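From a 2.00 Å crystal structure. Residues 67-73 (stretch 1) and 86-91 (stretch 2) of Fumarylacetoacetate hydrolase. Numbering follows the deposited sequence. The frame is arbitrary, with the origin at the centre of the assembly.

Stretch 1, residues 67-73: DLAALES
Stretch 2 (86-91) DSVFVR

The first turns of a helix pack against a beta turn in a small, mainly apolar contact centred on Phe-89 and fastened by one side-chain hydrogen bond, burying 267 Å² over both sides. Residues 68-73 are helical, with phi/psi from -69/-37 at Leu-68 to -60/-37 at Ser-73, and Glu-72 N donates to Leu-68 O at 2.9 Å. Asp-67 (-80/104, chi1 t) is the N-cap: its OD1 accepts from Ala-70 N at 3.1 Å, with an N-H...acceptor angle of 157°.

The other stretch enters extended at Ser-87 (-123/132) and folds into a type I turn from Ser-87 to Val-90. Its central residues, Val-88 (-68/-13) and Phe-89 (-87/-15), allow Val-90 N to reach Ser-87 O at 3.2 Å. Register is set by Ala-69 and Phe-89, whose CA atoms lie 5.1 Å apart.

Phe-89 points toward the helix with chi1 m and chi2 -42°, and 90 Å² of it is covered. Leu-68 (m, t) also points across the contact. Leu-68 CB sits 3.8 Å from the centroid of the Phe-89 ring and 12° off the normal, a CH-pi contact over one face, while Leu-68 CD1 approaches Phe-89 CE1 at 3.7 Å. Ala-69 adds two apolar contacts: Ala-69 CB lies 3.8 Å from Phe-89 CB and 3.7 Å from Val-90 CG2, with Val-90 in the t rotamer.

One helical turn beyond Leu-68, the CA-to-CB bond of Glu-72 points toward the turn, and the side chain is t, t with chi3 20°. Ser-87 OG, placed by chi1 159° (t), donates to Glu-72 OE1 at 2.8 Å and accepts from Phe-89 N at 3.1 Å with an angle of 147°. This hydroxyl therefore couples the turn backbone to the helix. Glu-72 OE1 also lies 3.7 Å from Phe-89 CD2, obliquely to the ring.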

# COMPACT_ATOMS: atom_id res chain seq x y z
N ASP B 67 -9.75 -2.13 29.99
CA ASP B 67 -8.43 -2.69 29.72
C ASP B 67 -8.61 -4.19 29.57
O ASP B 67 -8.78 -4.90 30.56
CB ASP B 67 -7.48 -2.34 30.86
CG ASP B 67 -6.04 -2.72 30.56
OD1 ASP B 67 -5.79 -3.69 29.82
OD2 ASP B 67 -5.14 -2.03 31.10
N LEU B 68 -8.57 -4.69 28.33
CA LEU B 68 -8.83 -6.12 28.14
C LEU B 68 -7.70 -6.97 28.71
O LEU B 68 -7.96 -8.04 29.28
CB LEU B 68 -9.03 -6.44 26.66
CG LEU B 68 -10.15 -5.70 25.93
CD1 LEU B 68 -10.50 -6.48 24.65
CD2 LEU B 68 -11.36 -5.51 26.84
N ALA B 69 -6.45 -6.51 28.60
CA ALA B 69 -5.33 -7.25 29.16
C ALA B 69 -5.48 -7.39 30.67
O ALA B 69 -5.18 -8.46 31.23
CB ALA B 69 -4.01 -6.57 28.81
N ALA B 70 -5.96 -6.35 31.35
CA ALA B 70 -6.18 -6.44 32.79
C ALA B 70 -7.28 -7.45 33.12
O ALA B 70 -7.14 -8.22 34.08
CB ALA B 70 -6.52 -5.06 33.36
N LEU B 71 -8.37 -7.47 32.36
CA LEU B 71 -9.43 -8.45 32.61
C LEU B 71 -8.95 -9.87 32.34
O LEU B 71 -9.36 -10.81 33.04
CB LEU B 71 -10.65 -8.14 31.75
CG LEU B 71 -11.46 -6.89 32.05
CD1 LEU B 71 -12.79 -6.98 31.34
CD2 LEU B 71 -11.66 -6.72 33.55
N GLU B 72 -8.09 -10.06 31.34
CA GLU B 72 -7.53 -11.38 31.07
C GLU B 72 -6.60 -11.82 32.20
O GLU B 72 -6.66 -12.97 32.65
CB GLU B 72 -6.77 -11.37 29.75
CG GLU B 72 -6.34 -12.74 29.29
CD GLU B 72 -5.24 -12.67 28.27
OE1 GLU B 72 -4.57 -11.61 28.22
OE2 GLU B 72 -5.04 -13.65 27.52
N SER B 73 -5.74 -10.91 32.68
CA SER B 73 -4.83 -11.25 33.77
C SER B 73 -5.59 -11.66 35.02
O SER B 73 -5.15 -12.56 35.75
CB SER B 73 -3.91 -10.07 34.07
OG SER B 73 -3.00 -9.86 33.00
N ASP B 86 2.75 -14.51 26.34
CA ASP B 86 2.26 -13.66 25.26
C ASP B 86 0.74 -13.51 25.31
O ASP B 86 0.01 -14.51 25.38
CB ASP B 86 2.68 -14.22 23.90
N SER B 87 0.27 -12.27 25.28
CA SER B 87 -1.15 -11.93 25.27
C SER B 87 -1.45 -11.08 24.04
O SER B 87 -0.74 -10.11 23.78
CB SER B 87 -1.55 -11.19 26.54
OG SER B 87 -2.75 -10.45 26.37
N VAL B 88 -2.50 -11.44 23.30
CA VAL B 88 -2.89 -10.65 22.13
C VAL B 88 -3.42 -9.27 22.50
O VAL B 88 -3.57 -8.42 21.62
CB VAL B 88 -3.96 -11.35 21.28
CG1 VAL B 88 -3.43 -12.63 20.65
CG2 VAL B 88 -5.20 -11.62 22.12
N PHE B 89 -3.73 -9.05 23.78
CA PHE B 89 -4.22 -7.76 24.24
C PHE B 89 -3.10 -6.79 24.61
O PHE B 89 -3.35 -5.59 24.74
CB PHE B 89 -5.16 -7.96 25.44
CG PHE B 89 -6.41 -8.74 25.11
CD1 PHE B 89 -7.11 -8.49 23.94
CD2 PHE B 89 -6.88 -9.73 25.97
CE1 PHE B 89 -8.27 -9.22 23.64
CE2 PHE B 89 -8.02 -10.44 25.66
CZ PHE B 89 -8.71 -10.19 24.50
N VAL B 90 -1.87 -7.28 24.76
CA VAL B 90 -0.72 -6.41 24.99
C VAL B 90 0.05 -6.32 23.68
O VAL B 90 1.01 -7.07 23.44
CB VAL B 90 0.17 -6.90 26.14
CG1 VAL B 90 1.26 -5.88 26.43
CG2 VAL B 90 -0.67 -7.14 27.37
N ARG B 91 -0.39 -5.40 22.82
CA ARG B 91 0.08 -5.25 21.45
C ARG B 91 -0.17 -3.80 21.08
O ARG B 91 -1.10 -3.18 21.60
CB ARG B 91 -0.67 -6.16 20.47
CG ARG B 91 -0.49 -7.64 20.65
CD ARG B 91 0.81 -8.09 20.04
NE ARG B 91 0.89 -9.54 19.98
CZ ARG B 91 1.19 -10.32 21.02
NH1 ARG B 91 1.44 -9.77 22.20
NH2 ARG B 91 1.25 -11.63 20.87